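Local coordinates for protein polyhedrin (Antheraea mylitta cypovirus 4, PDB 5A9C) that probably builds the crystalline matrix of insect-virus occlusion bodies, assembling as trimers into polyhedra of the kind that protect cypovirus particles outside the host, at residues Met80-Phe86 and Arg134-Leu140; Phe58-Leu62 and Leu149-Arg153; Arg127-Ser133 and Ile206-Asp211; Tyr46-Lys52 and Leu71-Arg77; Ala113-Gly117 and Val146-Ala150. One frame throughout, in Å; residues are numbered along the deposited sequence.

Interaction 1. Residues Met80-Phe86 and Arg134-Leu140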
# COMPACT_ATOMS: atom_id res chain seq x y z
N MET A 80 -18.63 9.16 -15.86
CA MET A 80 -19.27 10.47 -15.79
C MET A 80 -19.04 11.12 -14.43
O MET A 80 -19.05 12.34 -14.30
CB MET A 80 -20.78 10.32 -16.01
CG MET A 80 -21.17 9.75 -17.36
SD MET A 80 -22.80 8.98 -17.33
CE MET A 80 -23.79 10.31 -16.64
N GLY A 81 -18.84 10.28 -13.42
CA GLY A 81 -18.71 10.76 -12.06
C GLY A 81 -18.69 9.59 -11.10
O GLY A 81 -18.78 8.44 -11.52
N VAL A 82 -18.57 9.89 -9.81
CA VAL A 82 -18.59 8.87 -8.78
C VAL A 82 -19.52 9.23 -7.64
O VAL A 82 -19.72 10.40 -7.33
CB VAL A 82 -17.18 8.61 -8.19
CG1 VAL A 82 -16.27 7.94 -9.22
CG2 VAL A 82 -16.56 9.90 -7.66
N ILE A 83 -20.11 8.21 -7.03
CA ILE A 83 -20.81 8.38 -5.77
C ILE A 83 -19.89 7.82 -4.70
O ILE A 83 -19.53 6.64 -4.74
CB ILE A 83 -22.15 7.62 -5.73
CG1 ILE A 83 -23.11 8.15 -6.80
CG2 ILE A 83 -22.79 7.73 -4.35
CD1 ILE A 83 -22.81 7.66 -8.20
N VAL A 84 -19.46 8.67 -3.78
CA VAL A 84 -18.60 8.23 -2.70
C VAL A 84 -19.43 8.02 -1.44
O VAL A 84 -20.05 8.96 -0.94
CB VAL A 84 -17.45 9.22 -2.43
CG1 VAL A 84 -16.52 8.67 -1.36
CG2 VAL A 84 -16.66 9.48 -3.71
N SER A 85 -19.45 6.78 -0.97
CA SER A 85 -20.27 6.40 0.18
C SER A 85 -19.40 6.18 1.41
O SER A 85 -18.52 5.32 1.41
CB SER A 85 -21.03 5.12 -0.15
OG SER A 85 -21.79 4.66 0.96
N PHE A 86 -19.63 6.98 2.45
CA PHE A 86 -18.88 6.88 3.71
C PHE A 86 -19.75 6.21 4.77
O PHE A 86 -20.86 6.67 5.04
CB PHE A 86 -18.50 8.27 4.22
CG PHE A 86 -17.51 9.01 3.37
CD1 PHE A 86 -17.93 9.78 2.30
CD2 PHE A 86 -16.16 8.97 3.66
CE1 PHE A 86 -17.02 10.48 1.52
CE2 PHE A 86 -15.24 9.66 2.89
CZ PHE A 86 -15.67 10.42 1.82
N ARG A 134 -22.70 8.89 5.20
CA ARG A 134 -22.76 10.08 4.35
C ARG A 134 -22.49 9.66 2.90
O ARG A 134 -21.83 8.65 2.65
CB ARG A 134 -21.72 11.12 4.78
CG ARG A 134 -21.81 11.56 6.23
CD ARG A 134 -23.08 12.35 6.50
NE ARG A 134 -23.01 13.05 7.77
CZ ARG A 134 -23.36 12.53 8.94
NH1 ARG A 134 -23.82 11.28 9.01
NH2 ARG A 134 -23.26 13.26 10.04
N ALA A 135 -22.99 10.44 1.95
CA ALA A 135 -22.71 10.16 0.54
C ALA A 135 -22.63 11.45 -0.26
O ALA A 135 -23.30 12.43 0.05
CB ALA A 135 -23.77 9.23 -0.04
N VAL A 136 -21.79 11.45 -1.29
CA VAL A 136 -21.63 12.64 -2.11
C VAL A 136 -21.41 12.24 -3.56
O VAL A 136 -20.70 11.27 -3.84
CB VAL A 136 -20.44 13.51 -1.63
CG1 VAL A 136 -19.14 12.72 -1.69
CG2 VAL A 136 -20.33 14.78 -2.45
N TYR A 137 -22.05 12.96 -4.47
CA TYR A 137 -21.81 12.76 -5.89
C TYR A 137 -20.77 13.75 -6.39
O TYR A 137 -20.82 14.94 -6.07
CB TYR A 137 -23.10 12.91 -6.70
CG TYR A 137 -22.87 12.83 -8.19
CD1 TYR A 137 -22.61 11.60 -8.80
CD2 TYR A 137 -22.87 13.97 -8.99
CE1 TYR A 137 -22.39 11.52 -10.16
CE2 TYR A 137 -22.65 13.88 -10.35
CZ TYR A 137 -22.40 12.66 -10.93
OH TYR A 137 -22.18 12.57 -12.29
N VAL A 138 -19.83 13.25 -7.18
CA VAL A 138 -18.75 14.08 -7.70
C VAL A 138 -18.63 13.87 -9.20
O VAL A 138 -18.21 12.81 -9.65
CB VAL A 138 -17.41 13.71 -7.04
CG1 VAL A 138 -16.30 14.65 -7.52
CG2 VAL A 138 -17.53 13.75 -5.52
N PRO A 139 -19.01 14.88 -9.99
CA PRO A 139 -18.85 14.76 -11.44
C PRO A 139 -17.37 14.73 -11.83
O PRO A 139 -16.55 15.42 -11.22
CB PRO A 139 -19.54 16.02 -11.98
CG PRO A 139 -19.56 16.98 -10.84
CD PRO A 139 -19.67 16.14 -9.60
N LEU A 140 -17.04 13.92 -12.84
CA LEU A 140 -15.67 13.82 -13.31
C LEU A 140 -15.60 14.10 -14.81
O LEU A 140 -16.56 13.86 -15.54
CB LEU A 140 -15.09 12.42 -13.04
CG LEU A 140 -14.71 11.97 -11.62
CD1 LEU A 140 -13.89 13.03 -10.89
CD2 LEU A 140 -15.91 11.59 -10.81
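Ile-83 and Tyr-137 face each other on one side of an antiparallel strand pair, and Val-84 and Val-136 on the other. With CG anti to the backbone N (chi1 175°), the Tyr-137 ring lies obliquely across the neighbouring strand. Ile-83 meets it at the edge, in the ring plane, CD1 to CD1 at 4.0 Å. Gly-81 has no side chain, so the far end of the tyrosine can settle over its backbone, with Tyr-137 OH 3.9 Å from Gly-81 CA. On the opposite face, Val-136 turns CG1 between its backbone N and carbonyl carbon (chi1 60°), and that methyl rests 4.0 Å from Val-84 CB. The same CG1 lies near the plane of the Phe-86 ring, at its edge, 4.5 Å from CE1. The phenyl group continues onto Val-148 and Ala-150 of strand 145-151, whereas Arg-134 leads its guanidinium away to a cation-pi contact with Trp-92. Between the faces the backbones pair regularly. Val-84 N reaches Val-136 O at 2.9 Å, nearly straight along the carbonyl, and Phe-86 N reaches Arg-134 O at 2.8 Å. Ser-85, the polar residue among buried neighbours, satisfies OG on Ala-198 O. Beta-branched residues suit these extended backbones, and the chemistry implies a division of labour: amides satisfied within the sheet, and a hydrocarbon face from which Val-84 and Phe-86 pack on Val-97 of strand 96-100.

Interaction 2. Residues Phe58-Leu62 and Leu149-Arg153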
# COMPACT_ATOMS: atom_id res chain seq x y z
N PHE A 58 -12.20 -1.30 6.41
CA PHE A 58 -11.00 -0.94 7.16
C PHE A 58 -11.38 -0.48 8.56
O PHE A 58 -12.43 0.12 8.74
CB PHE A 58 -10.28 0.20 6.44
CG PHE A 58 -11.12 1.45 6.32
CD1 PHE A 58 -12.11 1.54 5.35
CD2 PHE A 58 -10.92 2.52 7.17
CE1 PHE A 58 -12.88 2.68 5.24
CE2 PHE A 58 -11.69 3.66 7.07
CZ PHE A 58 -12.68 3.74 6.09
N PRO A 59 -10.52 -0.77 9.55
CA PRO A 59 -10.84 -0.47 10.95
C PRO A 59 -10.43 0.91 11.47
O PRO A 59 -11.04 1.38 12.43
CB PRO A 59 -10.06 -1.55 11.71
CG PRO A 59 -8.87 -1.79 10.85
CD PRO A 59 -9.35 -1.64 9.42
N ASP A 60 -9.44 1.55 10.86
CA ASP A 60 -8.89 2.78 11.45
C ASP A 60 -8.86 3.99 10.51
O ASP A 60 -9.32 5.07 10.86
CB ASP A 60 -7.50 2.53 12.02
CG ASP A 60 -7.52 1.57 13.19
OD1 ASP A 60 -8.23 1.86 14.18
OD2 ASP A 60 -6.84 0.53 13.13
N TYR A 61 -8.30 3.80 9.32
CA TYR A 61 -8.22 4.89 8.35
C TYR A 61 -8.08 4.36 6.93
O TYR A 61 -7.60 3.25 6.70
CB TYR A 61 -7.05 5.83 8.68
CG TYR A 61 -5.70 5.15 8.63
CD1 TYR A 61 -4.97 5.10 7.45
CD2 TYR A 61 -5.16 4.56 9.76
CE1 TYR A 61 -3.74 4.47 7.40
CE2 TYR A 61 -3.93 3.93 9.72
CZ TYR A 61 -3.22 3.89 8.54
OH TYR A 61 -2.00 3.26 8.50
N LEU A 62 -8.51 5.18 5.98
CA LEU A 62 -8.43 4.82 4.58
C LEU A 62 -7.91 5.99 3.76
O LEU A 62 -8.46 7.09 3.82
CB LEU A 62 -9.81 4.40 4.07
CG LEU A 62 -9.94 4.15 2.56
CD1 LEU A 62 -9.18 2.90 2.15
CD2 LEU A 62 -11.40 4.05 2.16
N LEU A 149 -10.25 10.37 1.71
CA LEU A 149 -9.72 10.18 3.05
C LEU A 149 -10.86 9.98 4.05
O LEU A 149 -11.79 10.78 4.11
CB LEU A 149 -8.88 11.38 3.49
CG LEU A 149 -8.47 11.37 4.96
CD1 LEU A 149 -7.55 10.20 5.26
CD2 LEU A 149 -7.81 12.68 5.36
N ALA A 150 -10.77 8.91 4.83
CA ALA A 150 -11.73 8.67 5.90
C ALA A 150 -11.00 8.14 7.13
O ALA A 150 -10.18 7.23 7.02
CB ALA A 150 -12.80 7.70 5.45
N THR A 151 -11.29 8.72 8.28
CA THR A 151 -10.63 8.32 9.52
C THR A 151 -11.63 8.05 10.63
O THR A 151 -12.69 8.67 10.69
CB THR A 151 -9.62 9.39 10.00
OG1 THR A 151 -10.28 10.66 10.10
CG2 THR A 151 -8.46 9.51 9.01
N ALA A 152 -11.28 7.11 11.50
CA ALA A 152 -12.13 6.76 12.64
C ALA A 152 -12.24 7.94 13.59
O ALA A 152 -11.25 8.62 13.87
CB ALA A 152 -11.57 5.55 13.36
N ARG A 153 -13.45 8.18 14.09
CA ARG A 153 -13.70 9.27 15.02
C ARG A 153 -12.94 9.07 16.33
O ARG A 153 -13.10 8.05 17.00
CB ARG A 153 -15.20 9.40 15.28
CG ARG A 153 -15.61 10.64 16.05
CD ARG A 153 -17.13 10.74 16.18
NE ARG A 153 -17.78 11.01 14.90
CZ ARG A 153 -18.45 10.11 14.19
NH1 ARG A 153 -18.57 8.86 14.63
NH2 ARG A 153 -19.01 10.45 13.04
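Leu-62 and Ala-150 form the close-fitting part of this contact, a hydrogen-bonded antiparallel pair in which Leu-62 N gives to Ala-150 O at 2.8 Å and Ala-150 N returns a bond to Leu-62 O at 3.1 Å. The small methyl of Ala-150 lets an aromatic ring approach: Phe-58 CZ lies 4.0 Å from Ala-150 CB. The phenyl is steered there by chi1 of 61°, which sets CG between the backbone N and the carbonyl carbon, and one face of the ring is covered by Leu-62 CB, 3.5 Å above its centre. On the other face of the sheet the fit is slacker. Tyr-61 touches Thr-151 through CB alone, 4.0 Å from CG2, while its ring turns off toward Leu-170 of helix 165-172 and Leu-170 of the second subunit. The pairing ends at the turn, where Ala-152 N still reaches Asp-60 O at 2.9 Å. Here too the contact is loose, for Asp-60 directs its carboxylate away from strand 145-151, to a salt bridge with Arg-160. Pro-59 and Asp-60 thus make the bend by which the chain leaves strand 51-58 of one antiparallel sheet and enters strand 61-66 of another. Such a crossing between two sheets packed face to face is typical of a beta sandwich, the architecture of cypovirus polyhedrins.

Interaction 3. Residues Arg127-Ser133 and Ile206-Asp211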
# COMPACT_ATOMS: atom_id res chain seq x y z
N ARG A 127 -23.69 14.38 1.99
CA ARG A 127 -25.11 14.29 2.34
C ARG A 127 -25.37 13.23 3.40
O ARG A 127 -24.84 12.12 3.32
CB ARG A 127 -25.95 13.99 1.10
CG ARG A 127 -25.73 14.95 -0.06
CD ARG A 127 -26.55 14.54 -1.28
NE ARG A 127 -27.98 14.42 -0.98
CZ ARG A 127 -28.90 14.02 -1.84
NH1 ARG A 127 -28.56 13.68 -3.08
NH2 ARG A 127 -30.17 13.94 -1.47
N LYS A 128 -26.19 13.56 4.39
CA LYS A 128 -26.54 12.63 5.46
C LYS A 128 -27.46 11.52 4.96
O LYS A 128 -28.53 11.80 4.41
CB LYS A 128 -27.21 13.36 6.63
CG LYS A 128 -26.33 14.38 7.33
CD LYS A 128 -27.08 14.99 8.51
CE LYS A 128 -26.31 16.15 9.13
NZ LYS A 128 -27.06 16.76 10.26
N ALA A 129 -27.05 10.28 5.16
CA ALA A 129 -27.86 9.13 4.77
C ALA A 129 -28.16 8.25 5.98
O ALA A 129 -28.47 7.06 5.85
CB ALA A 129 -27.16 8.32 3.68
N GLY A 130 -28.07 8.84 7.17
CA GLY A 130 -28.26 8.13 8.42
C GLY A 130 -27.19 8.54 9.40
O GLY A 130 -26.25 9.25 9.04
N HIS A 131 -27.31 8.10 10.65
CA HIS A 131 -26.31 8.48 11.65
C HIS A 131 -24.96 7.85 11.33
O HIS A 131 -23.91 8.37 11.71
CB HIS A 131 -26.78 8.15 13.07
CG HIS A 131 -26.91 6.69 13.36
ND1 HIS A 131 -25.86 5.92 13.81
CD2 HIS A 131 -27.98 5.85 13.27
CE1 HIS A 131 -26.27 4.67 13.97
NE2 HIS A 131 -27.55 4.61 13.65
N LEU A 132 -24.99 6.73 10.61
CA LEU A 132 -23.77 5.99 10.28
C LEU A 132 -23.19 6.33 8.91
O LEU A 132 -22.09 5.90 8.58
CB LEU A 132 -24.04 4.49 10.35
CG LEU A 132 -24.05 3.84 11.73
CD1 LEU A 132 -24.64 2.44 11.67
CD2 LEU A 132 -22.65 3.80 12.33
N SER A 133 -23.92 7.09 8.10
CA SER A 133 -23.57 7.20 6.69
C SER A 133 -23.64 8.60 6.09
O SER A 133 -24.53 9.39 6.42
CB SER A 133 -24.45 6.26 5.86
OG SER A 133 -24.29 4.91 6.26
N ILE A 206 -31.77 9.17 -1.66
CA ILE A 206 -31.01 8.28 -0.80
C ILE A 206 -31.79 6.97 -0.67
O ILE A 206 -32.83 6.93 -0.00
CB ILE A 206 -30.77 8.90 0.58
CG1 ILE A 206 -29.99 10.21 0.43
CG2 ILE A 206 -30.03 7.92 1.49
CD1 ILE A 206 -29.83 10.98 1.72
N VAL A 207 -31.29 5.92 -1.30
CA VAL A 207 -32.03 4.67 -1.42
C VAL A 207 -31.42 3.51 -0.64
O VAL A 207 -31.93 2.39 -0.67
CB VAL A 207 -32.20 4.26 -2.90
CG1 VAL A 207 -33.06 5.28 -3.63
CG2 VAL A 207 -30.84 4.12 -3.56
N ALA A 208 -30.32 3.79 0.06
CA ALA A 208 -29.70 2.80 0.93
C ALA A 208 -29.02 3.48 2.11
O ALA A 208 -28.60 4.63 2.01
CB ALA A 208 -28.70 1.95 0.15
N SER A 209 -28.94 2.77 3.23
CA SER A 209 -28.39 3.35 4.45
C SER A 209 -27.81 2.26 5.34
O SER A 209 -28.18 1.10 5.22
CB SER A 209 -29.49 4.11 5.20
OG SER A 209 -29.02 4.60 6.44
N SER A 210 -26.90 2.66 6.22
CA SER A 210 -26.33 1.73 7.19
C SER A 210 -27.22 1.57 8.41
O SER A 210 -27.11 0.60 9.15
CB SER A 210 -24.94 2.20 7.62
OG SER A 210 -24.07 2.28 6.51
N ASP A 211 -28.11 2.55 8.62
CA ASP A 211 -28.99 2.56 9.79
C ASP A 211 -30.00 1.42 9.79
O ASP A 211 -30.76 1.24 8.84
CB ASP A 211 -29.74 3.89 9.87
CG ASP A 211 -28.83 5.05 10.24
OD1 ASP A 211 -27.60 4.91 10.13
OD2 ASP A 211 -29.37 6.11 10.64
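The imidazole of His-131 carries the carboxylate of Asp-211 on one face, with OD1 3.3 Å above the ring plane, offset toward the rim, and the two planes 36° apart. At the ring's nitrogens, ND1 bonds to Tyr-32 OH and NE2 makes a weak bond to Asn-28 OD1. The second flat group, the Arg-127 guanidinium, takes Ile-206 over one face, NH2 to CG1 at 4.2 Å, while NH1 bonds to Gly-204 O. Asp-211 does more than lie under a ring. Its two oxygens offer their syn lone pairs to successive amides, OD2 to His-131 N at 2.9 Å and OD1 to Leu-132 N at 3.2 Å. The chi1 of His-131 (66°) folds its ring back over the carboxylate held in this way. Gly-130 just before has backbone angles that suit glycine. A short chain with a hydroxyl serves at Ser-209, whose OG donates to Ala-129 O at 2.6 Å and accepts from Asp-211 N in an ST turn, thereby positioning the aspartate. Ala-129 CB makes an apolar contact with Ile-206 CG2 at 3.6 Å, and Leu-132 CB rests on Ser-210 CB. Ser-133 OG and Ser-210 OG have further partners in Asn-87 and His-196 respectively. Strand 127-128 is an edge strand of the six-stranded sheet, and the weakly bonded strand 206-208 pairs with 199-200. Helix 185-195 packs on Val-207 and Ala-208, and Arg-111 of the third subunit reaches Ser-210 O.

Interaction 4. Residues Tyr46-Lys52 and Leu71-Arg77. Residues 74, 75, 76 of segment 71-77 come from a tag, linker or insertion.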
# COMPACT_ATOMS: atom_id res chain seq x y z
N TYR A 46 -20.85 5.00 -15.57
CA TYR A 46 -20.43 5.13 -16.96
C TYR A 46 -21.63 5.41 -17.87
O TYR A 46 -22.76 5.06 -17.54
CB TYR A 46 -19.70 3.86 -17.42
CG TYR A 46 -18.50 3.54 -16.56
CD1 TYR A 46 -17.27 4.13 -16.80
CD2 TYR A 46 -18.60 2.65 -15.50
CE1 TYR A 46 -16.17 3.84 -16.01
CE2 TYR A 46 -17.52 2.35 -14.71
CZ TYR A 46 -16.30 2.95 -14.97
OH TYR A 46 -15.21 2.66 -14.18
N PRO A 47 -21.37 6.07 -19.01
CA PRO A 47 -22.40 6.41 -20.00
C PRO A 47 -23.19 5.18 -20.44
O PRO A 47 -24.36 5.29 -20.81
CB PRO A 47 -21.58 6.96 -21.17
CG PRO A 47 -20.34 7.49 -20.54
CD PRO A 47 -20.04 6.57 -19.40
N SER A 48 -22.54 4.02 -20.40
CA SER A 48 -23.17 2.77 -20.80
C SER A 48 -24.35 2.41 -19.89
O SER A 48 -25.21 1.62 -20.26
CB SER A 48 -22.15 1.64 -20.77
OG SER A 48 -21.60 1.49 -19.47
N GLY A 49 -24.37 3.00 -18.70
CA GLY A 49 -25.37 2.66 -17.71
C GLY A 49 -24.80 1.68 -16.70
O GLY A 49 -25.42 1.40 -15.67
N ARG A 50 -23.61 1.16 -17.00
CA ARG A 50 -22.91 0.26 -16.09
C ARG A 50 -22.21 1.04 -14.99
O ARG A 50 -21.98 2.24 -15.13
CB ARG A 50 -21.88 -0.57 -16.86
CG ARG A 50 -22.46 -1.33 -18.05
CD ARG A 50 -21.41 -2.23 -18.69
NE ARG A 50 -21.91 -3.58 -18.87
CZ ARG A 50 -21.72 -4.57 -18.00
NH1 ARG A 50 -21.03 -4.36 -16.89
NH2 ARG A 50 -22.23 -5.78 -18.25
N TYR A 51 -21.89 0.35 -13.90
CA TYR A 51 -21.17 0.95 -12.78
C TYR A 51 -20.01 0.05 -12.38
O TYR A 51 -20.03 -1.16 -12.61
CB TYR A 51 -22.09 1.10 -11.57
CG TYR A 51 -23.08 2.25 -11.63
CD1 TYR A 51 -24.19 2.18 -12.46
CD2 TYR A 51 -22.90 3.39 -10.85
CE1 TYR A 51 -25.10 3.23 -12.51
CE2 TYR A 51 -23.81 4.43 -10.90
CZ TYR A 51 -24.91 4.35 -11.73
OH TYR A 51 -25.81 5.39 -11.78
N LYS A 52 -18.98 0.65 -11.78
CA LYS A 52 -17.92 -0.12 -11.15
C LYS A 52 -17.70 0.40 -9.74
O LYS A 52 -17.58 1.61 -9.53
CB LYS A 52 -16.63 -0.07 -11.96
CG LYS A 52 -15.53 -0.96 -11.39
CD LYS A 52 -14.50 -1.36 -12.43
CE LYS A 52 -13.67 -0.18 -12.89
NZ LYS A 52 -12.66 -0.59 -13.92
N LEU A 71 -10.00 3.73 -13.26
CA LEU A 71 -11.34 4.30 -13.36
C LEU A 71 -12.03 3.96 -14.68
O LEU A 71 -13.24 4.14 -14.82
CB LEU A 71 -11.30 5.82 -13.18
CG LEU A 71 -11.06 6.35 -11.76
CD1 LEU A 71 -10.83 7.85 -11.78
CD2 LEU A 71 -12.24 6.01 -10.86
N LEU A 72 -11.26 3.46 -15.64
CA LEU A 72 -11.82 3.12 -16.95
C LEU A 72 -12.75 1.92 -16.89
O LEU A 72 -12.54 0.99 -16.11
CB LEU A 72 -10.70 2.85 -17.96
CG LEU A 72 -9.90 4.04 -18.48
CD1 LEU A 72 -8.73 3.55 -19.32
CD2 LEU A 72 -10.78 4.99 -19.28
N GLU A 73 -13.77 1.95 -17.74
CA GLU A 73 -14.66 0.81 -17.92
C GLU A 73 -13.98 -0.23 -18.82
O GLU A 73 -13.01 0.09 -19.51
CB GLU A 73 -15.97 1.28 -18.57
CG GLU A 73 -16.99 0.19 -18.83
CD GLU A 73 -18.29 0.73 -19.38
OE1 GLU A 73 -18.25 1.48 -20.39
OE2 GLU A 73 -19.35 0.42 -18.81
N GLY A 74 -14.47 -1.46 -18.79
CA GLY A 74 -13.92 -2.51 -19.63
C GLY A 74 -13.82 -2.09 -21.09
O GLY A 74 -12.84 -2.38 -21.77
N SER A 75 -14.85 -1.40 -21.56
CA SER A 75 -14.88 -0.91 -22.94
C SER A 75 -13.77 0.10 -23.17
O SER A 75 -13.32 0.30 -24.30
CB SER A 75 -16.23 -0.28 -23.26
OG SER A 75 -16.38 0.97 -22.60
N GLY A 76 -13.33 0.74 -22.09
CA GLY A 76 -12.29 1.75 -22.17
C GLY A 76 -12.83 3.15 -21.97
O GLY A 76 -12.12 4.13 -22.17
N ARG A 77 -14.09 3.24 -21.56
CA ARG A 77 -14.71 4.54 -21.34
C ARG A 77 -14.43 5.08 -19.95
O ARG A 77 -14.30 4.33 -18.99
CB ARG A 77 -16.23 4.47 -21.56
CG ARG A 77 -16.66 4.37 -23.01
CD ARG A 77 -18.12 4.77 -23.15
NE ARG A 77 -18.66 4.44 -24.46
CZ ARG A 77 -19.93 4.11 -24.67
NH1 ARG A 77 -20.78 4.06 -23.66
NH2 ARG A 77 -20.35 3.83 -25.90
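Tyr-46 and Glu-73 each open a type I beta turn, Tyr-46 to Gly-49 and Glu-73 to Gly-76, and the two turns meet through side chains, Tyr-46 CA and Arg-77 CA, the nearest such pair, being 7.2 Å apart. Glu-73 runs antiparallel over the Tyr-46 ring: CB makes a CH-pi contact 3.7 Å from the centroid, and the carboxylate stacks nearly flat beyond it, 19° from the ring plane. Ser-48 OG donates a hydrogen bond to Glu-73 OE2 at 2.6 Å, on its syn lone pair, while OE1 is met by Ser-75, part of the engineered Gly-74 to Gly-76 insertion. Ser-48 OG also accepts from Arg-50 N, an ST turn. At the phenol end, Tyr-46 OH gives to Leu-71 O at 2.5 Å, from above the carbonyl plane. Lys-52, bent at chi3 (68°), brings NZ to Leu-72 O at 2.7 Å and to Glu-70 O. Long side chains with polar ends thus bind carbonyls of an irregular loop, and Arg-50, its charged end near but not touching, may favour a charged Glu-73.

Interaction 5. Residues Ala113-Gly117 and Val146-Ala150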
# COMPACT_ATOMS: atom_id res chain seq x y z
N ALA A 113 1.30 22.49 -5.69
CA ALA A 113 0.24 21.57 -5.29
C ALA A 113 0.45 21.19 -3.83
O ALA A 113 1.54 21.37 -3.29
CB ALA A 113 0.27 20.33 -6.16
N ARG A 114 -0.60 20.68 -3.19
CA ARG A 114 -0.54 20.30 -1.78
C ARG A 114 -1.27 18.98 -1.53
O ARG A 114 -1.92 18.45 -2.42
CB ARG A 114 -1.15 21.40 -0.90
CG ARG A 114 -0.17 22.48 -0.44
CD ARG A 114 -0.01 23.59 -1.46
NE ARG A 114 0.87 24.65 -0.96
CZ ARG A 114 2.18 24.71 -1.20
NH1 ARG A 114 2.76 23.78 -1.95
NH2 ARG A 114 2.90 25.70 -0.69
N ALA A 115 -1.15 18.46 -0.31
CA ALA A 115 -1.80 17.20 0.04
C ALA A 115 -3.29 17.26 -0.26
O ALA A 115 -3.87 16.28 -0.73
CB ALA A 115 -1.55 16.87 1.51
N TRP A 116 -3.90 18.40 0.03
CA TRP A 116 -5.31 18.64 -0.31
C TRP A 116 -5.49 20.06 -0.84
O TRP A 116 -4.77 20.98 -0.45
CB TRP A 116 -6.21 18.37 0.90
CG TRP A 116 -6.12 16.96 1.39
CD1 TRP A 116 -5.34 16.50 2.41
CD2 TRP A 116 -6.81 15.82 0.86
NE1 TRP A 116 -5.50 15.14 2.55
CE2 TRP A 116 -6.40 14.70 1.61
CE3 TRP A 116 -7.73 15.64 -0.17
CZ2 TRP A 116 -6.89 13.42 1.37
CZ3 TRP A 116 -8.22 14.37 -0.41
CH2 TRP A 116 -7.80 13.28 0.35
N GLY A 117 -6.46 20.23 -1.74
CA GLY A 117 -6.68 21.51 -2.39
C GLY A 117 -7.48 22.48 -1.55
O GLY A 117 -8.11 22.09 -0.58
N VAL A 146 -9.29 10.30 -8.53
CA VAL A 146 -10.07 10.46 -7.31
C VAL A 146 -9.26 10.14 -6.05
O VAL A 146 -8.56 9.13 -5.99
CB VAL A 146 -11.33 9.57 -7.33
CG1 VAL A 146 -12.07 9.68 -6.00
CG2 VAL A 146 -12.24 9.96 -8.49
N LYS A 147 -9.35 11.02 -5.06
CA LYS A 147 -8.70 10.83 -3.78
C LYS A 147 -9.74 10.85 -2.67
O LYS A 147 -10.60 11.73 -2.65
CB LYS A 147 -7.67 11.94 -3.53
CG LYS A 147 -6.44 11.86 -4.41
CD LYS A 147 -5.64 13.15 -4.36
CE LYS A 147 -5.27 13.54 -2.93
NZ LYS A 147 -4.63 14.89 -2.89
N VAL A 148 -9.66 9.89 -1.76
CA VAL A 148 -10.58 9.85 -0.63
C VAL A 148 -9.82 9.65 0.68
O VAL A 148 -8.88 8.87 0.74
CB VAL A 148 -11.63 8.72 -0.78
CG1 VAL A 148 -12.60 8.74 0.40
CG2 VAL A 148 -12.38 8.86 -2.10
N LEU A 149 -10.25 10.37 1.71
CA LEU A 149 -9.72 10.18 3.05
C LEU A 149 -10.86 9.98 4.05
O LEU A 149 -11.79 10.78 4.11
CB LEU A 149 -8.88 11.38 3.49
CG LEU A 149 -8.47 11.37 4.96
CD1 LEU A 149 -7.55 10.20 5.26
CD2 LEU A 149 -7.81 12.68 5.36
N ALA A 150 -10.77 8.91 4.83
CA ALA A 150 -11.73 8.67 5.90
C ALA A 150 -11.00 8.14 7.13
O ALA A 150 -10.18 7.23 7.02
CB ALA A 150 -12.80 7.70 5.45
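Trp-116 and Lys-147 are the residues whose backbones come nearest, CA to CA at 9.2 Å, so the irregular loop 113-117 runs beside the extended strand 146-150 without backbone pairing and side chains bridge the gap. Lys-147 spans most of it. Its chain bends at chi3 (55°), which swings the ammonium back over the indole: NZ stands 4.4 Å from the centroid of the Trp-116 six-membered ring, 18° off the normal, a cation-pi contact. CE follows over the same face, a CH-pi contact at 4.2 Å. The ammonium also gives a hydrogen bond to Ala-115 O at 2.7 Å, tilted from the carbonyl plane, and forms a salt bridge with Glu-98, so a buried charge has a ring, a carbonyl and a carboxylate around it. Strand 145-151 is the central member of a three-stranded antiparallel sheet between 61-66 and 96-100, and Glu-98 belongs to the latter. The loop thus packs across a face of that sheet, Gly-117 N being held by Glu-98 OE1. Tryptophan suits the place because its broad ring serves several neighbours: Leu-149 crosses it at about a right angle, CB 3.6 Å from Trp-116 CZ2, and Arg-96 makes another cation-pi contact with it. The second subunit adds Ile-174 against Trp-116 and Asn-172 against Ala-115, and Ala-30 O of that subunit accepts a bond from Arg-114 NH2.

Interactions 1 and 2 are the buried ones built on backbone pairing, one in each main sheet, and they meet where Phe-86 packs on Ala-150. Interaction 5 shares strand 145-151 and Leu-149 with interaction 2, but joins a loop to the sheet through a buried charge instead of strand pairing; both also touch the second subunit. Interactions 3 and 4 lie partly buried at the borders of the larger sheet, about 26 Å apart between centres, and rely on side chains bonded to backbone atoms. Thus hydrocarbon dominates between the sheets, while hydroxyls, carboxylates and ammonium groups organise the loops around them. Interactions 2 and 3 both reach the third subunit.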